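Long-range contacts in serine protease inhibitor 2 (PDB 3PZF), which inhibits serine proteases that activate phenoloxidases, and so restrains the melanization response in the hemolymph of the malaria mosquito Anopheles gambiae: residues A58-F63 and S314-A319; K102-N107 and G241-M246; A149-W154 and R164-P169. All coordinates share one frame; numbering follows the deposited sequence.

Interaction 1. Residues A58-F63 and S314-A319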
ATOM      1  N   ALA A  58       8.038  15.988 -12.425  1.00 22.34           N
ATOM      2  CA  ALA A  58       7.433  16.562 -13.648  1.00 23.77           C
ATOM      3  C   ALA A  58       7.199  18.051 -13.514  1.00 31.65           C
ATOM      4  O   ALA A  58       7.005  18.747 -14.505  1.00 25.84           O
ATOM      5  CB  ALA A  58       6.106  15.892 -13.938  1.00 22.73           C
ATOM      6  N   SER A  59       7.189  18.539 -12.282  1.00 31.99           N
ATOM      7  CA  SER A  59       6.905  19.942 -12.033  1.00 44.00           C
ATOM      8  C   SER A  59       8.124  20.841 -12.133  1.00 48.51           C
ATOM      9  O   SER A  59       9.233  20.488 -11.712  1.00 48.44           O
ATOM     10  CB  SER A  59       6.300  20.124 -10.647  1.00 55.69           C
ATOM     11  OG  SER A  59       6.380  21.493 -10.282  1.00 60.50           O
ATOM     12  N   ASP A  60       7.894  22.027 -12.676  1.00 55.49           N
ATOM     13  CA  ASP A  60       8.935  23.032 -12.835  1.00 68.95           C
ATOM     14  C   ASP A  60       9.553  23.370 -11.486  1.00 72.40           C
ATOM     15  O   ASP A  60      10.767  23.563 -11.356  1.00 70.97           O
ATOM     16  CB  ASP A  60       8.322  24.298 -13.423  1.00 68.79           C
ATOM     17  CG  ASP A  60       9.339  25.157 -14.118  1.00 75.71           C
ATOM     18  OD1 ASP A  60      10.362  24.598 -14.575  1.00 78.53           O
ATOM     19  OD2 ASP A  60       9.113  26.384 -14.205  1.00 78.30           O
ATOM     20  N   THR A  61       8.677  23.442 -10.494  1.00 92.00           N
ATOM     21  CA  THR A  61       9.022  23.800  -9.132  1.00 94.27           C
ATOM     22  C   THR A  61      10.246  23.066  -8.587  1.00 91.42           C
ATOM     23  O   THR A  61      11.013  23.625  -7.805  1.00106.10           O
ATOM     24  CB  THR A  61       7.838  23.481  -8.204  1.00 91.83           C
ATOM     25  OG1 THR A  61       7.900  24.321  -7.048  1.00101.00           O
ATOM     26  CG2 THR A  61       7.850  22.004  -7.780  1.00 88.10           C
ATOM     27  N   SER A  62      10.426  21.819  -9.009  1.00 53.21           N
ATOM     28  CA  SER A  62      11.325  20.892  -8.320  1.00 52.61           C
ATOM     29  C   SER A  62      12.817  21.279  -8.367  1.00 49.37           C
ATOM     30  O   SER A  62      13.643  20.615  -7.753  1.00 40.73           O
ATOM     31  CB  SER A  62      11.127  19.478  -8.883  1.00 35.68           C
ATOM     32  OG  SER A  62      11.325  19.523 -10.294  1.00 36.92           O
ATOM     33  N   PHE A  63      13.180  22.343  -9.072  1.00 50.61           N
ATOM     34  CA  PHE A  63      14.584  22.756  -9.035  1.00 64.01           C
ATOM     35  C   PHE A  63      14.954  23.333  -7.661  1.00 73.60           C
ATOM     36  O   PHE A  63      14.159  24.049  -7.048  1.00 69.94           O
ATOM     37  CB  PHE A  63      14.939  23.770 -10.120  1.00 57.62           C
ATOM     38  CG  PHE A  63      16.424  23.980 -10.249  1.00 59.89           C
ATOM     39  CD1 PHE A  63      17.083  24.863  -9.414  1.00 63.33           C
ATOM     40  CD2 PHE A  63      17.167  23.248 -11.165  1.00 55.53           C
ATOM     41  CE1 PHE A  63      18.438  25.026  -9.507  1.00 74.49           C
ATOM     42  CE2 PHE A  63      18.531  23.409 -11.257  1.00 61.63           C
ATOM     43  CZ  PHE A  63      19.166  24.297 -10.432  1.00 74.02           C
ATOM     44  N   SER A 314       1.106  22.462 -13.270  1.00 35.76           N
ATOM     45  CA  SER A 314       1.682  22.229 -14.575  1.00 37.20           C
ATOM     46  C   SER A 314       2.669  21.092 -14.459  1.00 30.94           C
ATOM     47  O   SER A 314       3.138  20.755 -13.366  1.00 32.38           O
ATOM     48  CB  SER A 314       2.410  23.484 -15.076  1.00 45.88           C
ATOM     49  OG  SER A 314       3.442  23.816 -14.163  1.00 42.72           O
ATOM     50  N   LEU A 315       2.986  20.498 -15.598  1.00 30.99           N
ATOM     51  CA  LEU A 315       3.893  19.366 -15.652  1.00 29.62           C
ATOM     52  C   LEU A 315       4.940  19.619 -16.749  1.00 28.83           C
ATOM     53  O   LEU A 315       5.161  18.776 -17.608  1.00 26.41           O
ATOM     54  CB  LEU A 315       3.105  18.099 -15.978  1.00 29.70           C
ATOM     55  CG  LEU A 315       2.031  17.618 -14.979  1.00 27.84           C
ATOM     56  CD1 LEU A 315       1.232  16.513 -15.667  1.00 27.83           C
ATOM     57  CD2 LEU A 315       2.655  17.133 -13.674  1.00 23.40           C
ATOM     58  N   PRO A 316       5.621  20.754 -16.681  1.00 27.89           N
ATOM     59  CA  PRO A 316       6.484  21.164 -17.808  1.00 29.54           C
ATOM     60  C   PRO A 316       7.700  20.269 -18.060  1.00 32.94           C
ATOM     61  O   PRO A 316       8.288  20.350 -19.151  1.00 32.99           O
ATOM     62  CB  PRO A 316       6.956  22.559 -17.394  1.00 34.89           C
ATOM     63  CG  PRO A 316       6.873  22.537 -15.877  1.00 35.89           C
ATOM     64  CD  PRO A 316       5.681  21.694 -15.552  1.00 31.52           C
ATOM     65  N   LEU A 317       8.119  19.475 -17.074  1.00 28.49           N
ATOM     66  CA  LEU A 317       9.262  18.600 -17.294  1.00 23.89           C
ATOM     67  C   LEU A 317       8.821  17.210 -17.780  1.00 24.65           C
ATOM     68  O   LEU A 317       9.658  16.391 -18.175  1.00 28.91           O
ATOM     69  CB  LEU A 317      10.167  18.513 -16.036  1.00 27.18           C
ATOM     70  CG  LEU A 317      10.683  19.841 -15.468  1.00 30.05           C
ATOM     71  CD1 LEU A 317      11.621  19.616 -14.268  1.00 29.81           C
ATOM     72  CD2 LEU A 317      11.400  20.678 -16.549  1.00 33.51           C
ATOM     73  N   LEU A 318       7.506  16.953 -17.789  1.00 25.54           N
ATOM     74  CA  LEU A 318       6.956  15.713 -18.333  1.00 27.22           C
ATOM     75  C   LEU A 318       6.401  15.978 -19.730  1.00 29.52           C
ATOM     76  O   LEU A 318       6.618  15.198 -20.627  1.00 27.47           O
ATOM     77  CB  LEU A 318       5.824  15.158 -17.441  1.00 20.82           C
ATOM     78  CG  LEU A 318       5.082  13.865 -17.811  1.00 20.56           C
ATOM     79  CD1 LEU A 318       4.358  13.285 -16.553  1.00 21.95           C
ATOM     80  CD2 LEU A 318       4.057  14.161 -18.937  1.00 27.14           C
ATOM     81  N   ALA A 319       5.683  17.087 -19.877  1.00 26.61           N
ATOM     82  CA  ALA A 319       4.990  17.423 -21.120  1.00 35.59           C
ATOM     83  C   ALA A 319       5.633  18.622 -21.788  1.00 36.21           C
ATOM     84  O   ALA A 319       5.735  19.696 -21.202  1.00 34.19           O
ATOM     85  CB  ALA A 319       3.509  17.701 -20.844  1.00 36.84           C
TER
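Ala58 and Leu317 join two turns at one end of the serpin fold: the last turn of helix 45-58 with the short 3-10 segment 60-62 that follows, and a loop on the way to strand 332-341. The loop makes a type I beta turn at Leu315-Leu318, where Leu315 O accepts from both Leu318 N and Ala319 N.

The polar part is a single backbone bond: Leu317 N donates to Ala58 O over 2.9 Å, with an N-H...O angle of 156°. Leu315 CA adds a CA-H...O contact to Ala58 O at 3.4 Å. Two residues of the turn, Leu315 and Leu317, thus offer hydrogens to one carbonyl at the end of the helix.

Apolar contacts lie on both flanks of this bond. On the buried flank the methyl of Ala58 fits into the corner made by Leu318 and Leu315, with Ala58 CB 3.6 Å from Leu318 CB and 3.7 Å from Leu315 CD2; Tyr124 of helix 122-132 touches both Ala58 and Leu318. At the surface Asp60 and Pro316 cross at about a right angle, Asp60 CB meeting the ring at Pro316 CG over 3.4 Å, so the aspartate meets the proline with its methylene rather than its carboxylate. Leu317 runs beside the 3-10 turn, its CD1 3.6 Å from Ser59 O.

Hydrogen bonds within 58-63 shape the surface that Leu317 meets. Ser59 O accepts from Ser62 N, which closes the turn, and from the Ser62 hydroxyl, whose chi1 of 56° puts OG between N and C: Ser62 OG reaches Ser59 O at 2.7 Å, nearly in line with the carbonyl.

Interaction 2. Residues K102-N107 and G241-M246; sequences KDYDLN and GNKLAM
Leu244 sets one methyl on the ring of Tyr104, a CH-pi contact in which Leu244 CD1 lies 3.8 Å from the ring centroid and 14° off the normal, shifted toward Tyr104 CD1 and CE1. The two side chains cross at about a right angle. Leu106 CD1 touches the same methyl of Leu244 at 4.1 Å, while Leu106 CB stands at the edge of the ring, in its plane. At the far end of the ring Tyr104 OH lies 3.3 Å from Lys243 CD, where the bent lysine chain also crosses the tyrosine squarely. Here, where sheets A and B of the serpin fold meet, the packing is close and mainly apolar.

Toward solvent the contact thins out. No hydrogen bond links the segments: the Asp103 side chain lies against the Gly241 backbone, OD2 3.5 Å from Gly241 CA. At the glycine's phi of 125° a CB would jam against the carbonyl O of Arg240.

Both polar tips turn to the end of helix 83-98, Tyr104 OH to Ala97 O and Lys243 NZ to Ser96 O. Strand 177-188 lends Phe185 to Tyr104, Leu106 and Leu244, and Leu387 of strand 386-392 touches both leucines.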
ATOM      1  N   LYS A 102      13.640 -15.982  -5.408  1.00 46.63           N
ATOM      2  CA  LYS A 102      12.947 -17.251  -5.481  1.00 55.18           C
ATOM      3  C   LYS A 102      11.857 -17.366  -4.427  1.00 51.19           C
ATOM      4  O   LYS A 102      10.967 -18.211  -4.538  1.00 48.15           O
ATOM      5  CB  LYS A 102      13.947 -18.401  -5.316  1.00 63.39           C
ATOM      6  N   ASP A 103      11.923 -16.512  -3.410  1.00 41.67           N
ATOM      7  CA  ASP A 103      11.063 -16.672  -2.235  1.00 38.99           C
ATOM      8  C   ASP A 103       9.719 -15.971  -2.320  1.00 39.81           C
ATOM      9  O   ASP A 103       8.719 -16.460  -1.796  1.00 39.11           O
ATOM     10  CB  ASP A 103      11.791 -16.172  -0.999  1.00 42.84           C
ATOM     11  CG  ASP A 103      12.758 -17.185  -0.459  1.00 52.65           C
ATOM     12  OD1 ASP A 103      12.328 -18.337  -0.200  1.00 40.47           O
ATOM     13  OD2 ASP A 103      13.946 -16.826  -0.318  1.00 51.67           O
ATOM     14  N   TYR A 104       9.691 -14.811  -2.949  1.00 34.18           N
ATOM     15  CA  TYR A 104       8.425 -14.114  -3.119  1.00 31.24           C
ATOM     16  C   TYR A 104       8.464 -13.323  -4.412  1.00 27.74           C
ATOM     17  O   TYR A 104       9.508 -13.191  -5.038  1.00 27.63           O
ATOM     18  CB  TYR A 104       8.160 -13.196  -1.922  1.00 26.75           C
ATOM     19  CG  TYR A 104       9.077 -11.989  -1.829  1.00 29.22           C
ATOM     20  CD1 TYR A 104       8.765 -10.815  -2.504  1.00 39.14           C
ATOM     21  CD2 TYR A 104      10.248 -12.023  -1.059  1.00 33.13           C
ATOM     22  CE1 TYR A 104       9.579  -9.709  -2.421  1.00 33.97           C
ATOM     23  CE2 TYR A 104      11.076 -10.917  -0.974  1.00 39.55           C
ATOM     24  CZ  TYR A 104      10.733  -9.764  -1.659  1.00 37.58           C
ATOM     25  OH  TYR A 104      11.526  -8.642  -1.600  1.00 41.98           O
ATOM     26  N   ASP A 105       7.309 -12.811  -4.793  1.00 29.33           N
ATOM     27  CA  ASP A 105       7.154 -12.052  -6.017  1.00 29.90           C
ATOM     28  C   ASP A 105       6.402 -10.801  -5.624  1.00 31.40           C
ATOM     29  O   ASP A 105       5.245 -10.865  -5.216  1.00 28.62           O
ATOM     30  CB  ASP A 105       6.345 -12.875  -7.002  1.00 35.88           C
ATOM     31  CG  ASP A 105       6.462 -12.375  -8.407  1.00 56.11           C
ATOM     32  OD1 ASP A 105       7.049 -11.288  -8.609  1.00 62.56           O
ATOM     33  OD2 ASP A 105       5.967 -13.074  -9.310  1.00 65.36           O
ATOM     34  N   LEU A 106       7.060  -9.656  -5.717  1.00 29.75           N
ATOM     35  CA  LEU A 106       6.380  -8.409  -5.442  1.00 22.05           C
ATOM     36  C   LEU A 106       6.588  -7.465  -6.614  1.00 28.12           C
ATOM     37  O   LEU A 106       7.723  -7.260  -7.048  1.00 27.44           O
ATOM     38  CB  LEU A 106       6.893  -7.805  -4.152  1.00 22.91           C
ATOM     39  CG  LEU A 106       6.006  -6.649  -3.643  1.00 29.13           C
ATOM     40  CD1 LEU A 106       6.080  -6.535  -2.137  1.00 31.12           C
ATOM     41  CD2 LEU A 106       6.412  -5.326  -4.308  1.00 29.31           C
ATOM     42  N   ASN A 107       5.511  -6.898  -7.147  1.00 24.98           N
ATOM     43  CA  ASN A 107       5.667  -5.951  -8.263  1.00 26.15           C
ATOM     44  C   ASN A 107       4.872  -4.680  -8.013  1.00 29.81           C
ATOM     45  O   ASN A 107       3.682  -4.738  -7.690  1.00 26.48           O
ATOM     46  CB  ASN A 107       5.267  -6.585  -9.601  1.00 27.93           C
ATOM     47  CG  ASN A 107       5.649  -5.718 -10.794  1.00 35.15           C
ATOM     48  OD1 ASN A 107       6.755  -5.171 -10.846  1.00 33.36           O
ATOM     49  ND2 ASN A 107       4.737  -5.581 -11.751  1.00 31.29           N
ATOM     50  N   GLY A 241      12.217 -15.235   2.785  1.00 29.05           N
ATOM     51  CA  GLY A 241      12.990 -14.309   1.977  1.00 28.57           C
ATOM     52  C   GLY A 241      13.848 -13.348   2.789  1.00 32.86           C
ATOM     53  O   GLY A 241      14.634 -12.587   2.218  1.00 36.56           O
ATOM     54  N   ASN A 242      13.687 -13.383   4.108  1.00 28.01           N
ATOM     55  CA  ASN A 242      14.384 -12.484   5.034  1.00 37.76           C
ATOM     56  C   ASN A 242      14.223 -11.026   4.679  1.00 37.54           C
ATOM     57  O   ASN A 242      15.176 -10.242   4.793  1.00 37.43           O
ATOM     58  CB  ASN A 242      15.879 -12.809   5.099  1.00 41.05           C
ATOM     59  CG  ASN A 242      16.151 -14.146   5.744  1.00 55.58           C
ATOM     60  OD1 ASN A 242      16.871 -14.975   5.190  1.00 61.29           O
ATOM     61  ND2 ASN A 242      15.560 -14.374   6.919  1.00 60.62           N
ATOM     62  N   LYS A 243      13.034 -10.647   4.240  1.00 31.07           N
ATOM     63  CA  LYS A 243      12.811  -9.257   3.868  1.00 24.78           C
ATOM     64  C   LYS A 243      11.473  -8.703   4.311  1.00 30.21           C
ATOM     65  O   LYS A 243      11.415  -7.579   4.819  1.00 25.14           O
ATOM     66  CB  LYS A 243      12.938  -9.061   2.367  1.00 32.28           C
ATOM     67  CG  LYS A 243      12.581  -7.656   1.955  1.00 38.67           C
ATOM     68  CD  LYS A 243      13.392  -7.199   0.767  1.00 44.83           C
ATOM     69  CE  LYS A 243      14.860  -7.081   1.107  1.00 38.37           C
ATOM     70  NZ  LYS A 243      15.641  -6.958  -0.138  1.00 50.60           N
ATOM     71  N   LEU A 244      10.403  -9.468   4.100  1.00 22.93           N
ATOM     72  CA  LEU A 244       9.059  -8.956   4.302  1.00 21.24           C
ATOM     73  C   LEU A 244       8.390  -9.621   5.502  1.00 26.96           C
ATOM     74  O   LEU A 244       8.657 -10.788   5.814  1.00 22.88           O
ATOM     75  CB  LEU A 244       8.184  -9.236   3.074  1.00 19.07           C
ATOM     76  CG  LEU A 244       8.674  -8.595   1.771  1.00 28.36           C
ATOM     77  CD1 LEU A 244       7.720  -8.999   0.674  1.00 25.40           C
ATOM     78  CD2 LEU A 244       8.732  -7.084   1.915  1.00 26.56           C
ATOM     79  N   ALA A 245       7.518  -8.870   6.169  1.00 18.62           N
ATOM     80  CA  ALA A 245       6.669  -9.456   7.228  1.00 19.15           C
ATOM     81  C   ALA A 245       5.324  -8.763   7.253  1.00 21.58           C
ATOM     82  O   ALA A 245       5.234  -7.628   6.837  1.00 20.08           O
ATOM     83  CB  ALA A 245       7.382  -9.300   8.594  1.00 22.69           C
ATOM     84  N   MET A 246       4.258  -9.446   7.684  1.00 18.19           N
ATOM     85  CA  MET A 246       2.976  -8.780   7.868  1.00 16.73           C
ATOM     86  C   MET A 246       2.773  -8.528   9.342  1.00 19.37           C
ATOM     87  O   MET A 246       2.903  -9.436  10.163  1.00 20.79           O
ATOM     88  CB  MET A 246       1.787  -9.594   7.321  1.00 17.96           C
ATOM     89  CG  MET A 246       0.443  -8.867   7.519  1.00 18.93           C
ATOM     90  SD  MET A 246      -0.979  -9.675   6.673  1.00 22.07           S
ATOM     91  CE  MET A 246      -0.799  -9.146   4.973  1.00 20.18           C
TER

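Interaction 3. Residues A149-W154 and R164-P169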
ATOM      1  N   ALA A 149      -9.930  -0.121 -21.908  1.00 47.23           N
ATOM      2  CA  ALA A 149      -9.427  -1.451 -22.241  1.00 49.27           C
ATOM      3  C   ALA A 149      -7.904  -1.490 -22.158  1.00 44.84           C
ATOM      4  O   ALA A 149      -7.318  -2.442 -21.640  1.00 43.73           O
ATOM      5  CB  ALA A 149      -9.891  -1.851 -23.642  1.00 46.81           C
ATOM      6  N   THR A 150      -7.259  -0.450 -22.664  1.00 43.47           N
ATOM      7  CA  THR A 150      -5.814  -0.412 -22.654  1.00 38.43           C
ATOM      8  C   THR A 150      -5.306  -0.381 -21.212  1.00 39.69           C
ATOM      9  O   THR A 150      -4.423  -1.151 -20.841  1.00 37.97           O
ATOM     10  CB  THR A 150      -5.295   0.790 -23.433  1.00 41.10           C
ATOM     11  OG1 THR A 150      -5.665   0.650 -24.819  1.00 46.27           O
ATOM     12  CG2 THR A 150      -3.789   0.869 -23.321  1.00 43.84           C
ATOM     13  N   ILE A 151      -5.871   0.509 -20.403  1.00 37.71           N
ATOM     14  CA  ILE A 151      -5.452   0.642 -19.014  1.00 32.99           C
ATOM     15  C   ILE A 151      -5.729  -0.648 -18.233  1.00 33.70           C
ATOM     16  O   ILE A 151      -4.890  -1.105 -17.468  1.00 32.84           O
ATOM     17  CB  ILE A 151      -6.141   1.846 -18.342  1.00 35.33           C
ATOM     18  CG1 ILE A 151      -5.631   3.145 -18.990  1.00 35.49           C
ATOM     19  CG2 ILE A 151      -5.868   1.835 -16.808  1.00 32.25           C
ATOM     20  CD1 ILE A 151      -6.398   4.380 -18.606  1.00 35.22           C
ATOM     21  N   ASN A 152      -6.895  -1.250 -18.446  1.00 36.76           N
ATOM     22  CA  ASN A 152      -7.252  -2.450 -17.705  1.00 35.70           C
ATOM     23  C   ASN A 152      -6.392  -3.648 -18.090  1.00 34.66           C
ATOM     24  O   ASN A 152      -5.990  -4.425 -17.223  1.00 35.51           O
ATOM     25  CB  ASN A 152      -8.749  -2.736 -17.834  1.00 41.10           C
ATOM     26  CG  ASN A 152      -9.584  -1.686 -17.128  1.00 40.01           C
ATOM     27  OD1 ASN A 152      -9.125  -1.071 -16.164  1.00 36.83           O
ATOM     28  ND2 ASN A 152     -10.793  -1.471 -17.596  1.00 43.59           N
ATOM     29  N   ASN A 153      -6.048  -3.768 -19.366  1.00 38.50           N
ATOM     30  CA  ASN A 153      -5.176  -4.854 -19.788  1.00 41.09           C
ATOM     31  C   ASN A 153      -3.770  -4.655 -19.214  1.00 40.39           C
ATOM     32  O   ASN A 153      -3.075  -5.614 -18.918  1.00 37.65           O
ATOM     33  CB  ASN A 153      -5.143  -4.972 -21.317  1.00 48.05           C
ATOM     34  CG  ASN A 153      -6.481  -5.427 -21.898  1.00 70.22           C
ATOM     35  OD1 ASN A 153      -7.377  -5.866 -21.166  1.00 67.34           O
ATOM     36  ND2 ASN A 153      -6.617  -5.334 -23.218  1.00 69.23           N
ATOM     37  N   TRP A 154      -3.365  -3.400 -19.040  1.00 35.51           N
ATOM     38  CA  TRP A 154      -2.072  -3.095 -18.460  1.00 38.17           C
ATOM     39  C   TRP A 154      -2.068  -3.519 -16.991  1.00 39.13           C
ATOM     40  O   TRP A 154      -1.088  -4.083 -16.490  1.00 34.32           O
ATOM     41  CB  TRP A 154      -1.774  -1.598 -18.613  1.00 33.56           C
ATOM     42  CG  TRP A 154      -0.499  -1.159 -17.973  1.00 35.54           C
ATOM     43  CD1 TRP A 154       0.748  -1.129 -18.542  1.00 35.65           C
ATOM     44  CD2 TRP A 154      -0.346  -0.679 -16.638  1.00 35.79           C
ATOM     45  NE1 TRP A 154       1.673  -0.672 -17.626  1.00 37.28           N
ATOM     46  CE2 TRP A 154       1.025  -0.379 -16.452  1.00 33.39           C
ATOM     47  CE3 TRP A 154      -1.234  -0.471 -15.579  1.00 29.39           C
ATOM     48  CZ2 TRP A 154       1.519   0.119 -15.260  1.00 31.87           C
ATOM     49  CZ3 TRP A 154      -0.739   0.031 -14.394  1.00 29.70           C
ATOM     50  CH2 TRP A 154       0.624   0.311 -14.238  1.00 32.43           C
ATOM     51  N   ARG A 164      -7.780  -7.092 -12.588  1.00 33.95           N
ATOM     52  CA  ARG A 164      -8.232  -7.171 -13.974  1.00 42.46           C
ATOM     53  C   ARG A 164      -8.702  -5.834 -14.524  1.00 39.40           C
ATOM     54  O   ARG A 164      -8.791  -5.663 -15.729  1.00 37.49           O
ATOM     55  CB  ARG A 164      -9.402  -8.153 -14.076  1.00 44.66           C
ATOM     56  CG  ARG A 164      -9.094  -9.577 -13.650  1.00 51.82           C
ATOM     57  CD  ARG A 164      -8.228 -10.291 -14.674  1.00 66.31           C
ATOM     58  NE  ARG A 164      -7.996 -11.686 -14.305  1.00 74.33           N
ATOM     59  CZ  ARG A 164      -7.746 -12.662 -15.174  1.00 84.45           C
ATOM     60  NH1 ARG A 164      -7.699 -12.405 -16.477  1.00 86.97           N
ATOM     61  NH2 ARG A 164      -7.550 -13.899 -14.739  1.00 85.43           N
ATOM     62  N   GLU A 165      -9.038  -4.891 -13.652  1.00 36.94           N
ATOM     63  CA  GLU A 165      -9.518  -3.602 -14.131  1.00 34.54           C
ATOM     64  C   GLU A 165      -9.447  -2.575 -13.034  1.00 34.27           C
ATOM     65  O   GLU A 165      -9.463  -2.901 -11.842  1.00 32.92           O
ATOM     66  CB  GLU A 165     -10.964  -3.689 -14.621  1.00 41.98           C
ATOM     67  CG  GLU A 165     -11.974  -3.862 -13.502  1.00 54.98           C
ATOM     68  CD  GLU A 165     -12.043  -5.297 -13.004  1.00 70.23           C
ATOM     69  OE1 GLU A 165     -12.207  -5.516 -11.777  1.00 61.17           O
ATOM     70  OE2 GLU A 165     -11.946  -6.210 -13.853  1.00 78.53           O
ATOM     71  N   ILE A 166      -9.396  -1.321 -13.445  1.00 32.96           N
ATOM     72  CA  ILE A 166      -9.303  -0.249 -12.486  1.00 32.15           C
ATOM     73  C   ILE A 166     -10.122   0.966 -12.908  1.00 38.41           C
ATOM     74  O   ILE A 166     -10.465   1.791 -12.073  1.00 37.98           O
ATOM     75  CB  ILE A 166      -7.835   0.123 -12.255  1.00 29.43           C
ATOM     76  CG1 ILE A 166      -7.694   1.060 -11.059  1.00 29.33           C
ATOM     77  CG2 ILE A 166      -7.232   0.773 -13.506  1.00 28.52           C
ATOM     78  CD1 ILE A 166      -6.231   1.186 -10.586  1.00 24.26           C
ATOM     79  N   VAL A 167     -10.470   1.076 -14.187  1.00 35.91           N
ATOM     80  CA  VAL A 167     -11.256   2.225 -14.622  1.00 32.93           C
ATOM     81  C   VAL A 167     -12.401   1.795 -15.542  1.00 40.99           C
ATOM     82  O   VAL A 167     -12.372   0.722 -16.129  1.00 36.45           O
ATOM     83  CB  VAL A 167     -10.403   3.281 -15.381  1.00 33.52           C
ATOM     84  CG1 VAL A 167      -9.296   3.860 -14.491  1.00 38.06           C
ATOM     85  CG2 VAL A 167      -9.827   2.687 -16.672  1.00 37.76           C
ATOM     86  N   THR A 168     -13.420   2.632 -15.632  1.00 40.13           N
ATOM     87  CA  THR A 168     -14.468   2.465 -16.641  1.00 45.45           C
ATOM     88  C   THR A 168     -14.392   3.665 -17.573  1.00 48.29           C
ATOM     89  O   THR A 168     -13.776   4.664 -17.224  1.00 42.69           O
ATOM     90  CB  THR A 168     -15.863   2.426 -15.995  1.00 47.10           C
ATOM     91  OG1 THR A 168     -16.124   3.683 -15.361  1.00 50.33           O
ATOM     92  CG2 THR A 168     -15.959   1.293 -14.971  1.00 46.69           C
ATOM     93  N   PRO A 169     -15.011   3.586 -18.761  1.00 50.93           N
ATOM     94  CA  PRO A 169     -15.020   4.785 -19.604  1.00 54.78           C
ATOM     95  C   PRO A 169     -15.465   6.044 -18.839  1.00 56.07           C
ATOM     96  O   PRO A 169     -14.922   7.132 -19.065  1.00 47.88           O
ATOM     97  CB  PRO A 169     -16.017   4.420 -20.709  1.00 54.39           C
ATOM     98  CG  PRO A 169     -15.874   2.923 -20.836  1.00 54.29           C
ATOM     99  CD  PRO A 169     -15.639   2.428 -19.426  1.00 53.74           C
TER
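Asn152 grips the chain at Ile166 and Val167 through three hydrogen bonds made by one side-chain amide. Its OD1 accepts twice: from Ile166 N at 2.7 Å, with the donor 45° above the carbonyl plane, and from Val167 N at 3.2 Å, in that plane and on a lone pair. The other half of the amide donates, Asn152 ND2 reaching Val167 O at 3.1 Å in a nearly straight bond (172°) that lies in the amide plane. Val167 is therefore held by both its N-H and its C=O, much as it would be by a neighbouring strand.

Around these bonds the packing is modest. A chi1 of -68° sets Asn152 CG anti to its own carbonyl carbon, where Glu165 CB rests 3.5 Å from it while the glutamate chain bends away. One residue earlier, Ile151 CG2 meets Ile166 CG2 at 3.7 Å and Val167 CG2 at 4.1 Å. Both isoleucines also touch Val180 of strand 177-188, and Phe334 of strand 332-341 lies against Ile166 and Val167.

This is helix F of the serpin fold, residues 144-158, tied to the loop that returns across sheet A. In inhibitory serpins the reactive loop inserts between the strands that correspond to 177-188 and 332-341, beneath this helix and loop. With acceptor and donor both used, the amide has one favourable orientation, and the loop's main chain is held by directional bonds while Ile166 and Val167 pack against Ile151 and the sheet.

Overall arrangement
Interaction 3 is nested along the chain within the span closed by interaction 2, and that within the span of interaction 1. All three are partly buried. Interaction 2, about 15 Å from the centre of the chain, is the most core-like, with no exposed residue among those that touch; it joins two sheets without a hydrogen bond, mainly through apolar side chains. Interactions 1 and 3, about 26 and 20 Å out, include exposed residues and bind loops to helices with hydrogen bonds, a main-chain pair in the first and a side-chain amide in the other. Interactions 2 and 3 share strand 177-188 as a neighbour; interaction 1 stands apart, its centre at least 27 Å from theirs.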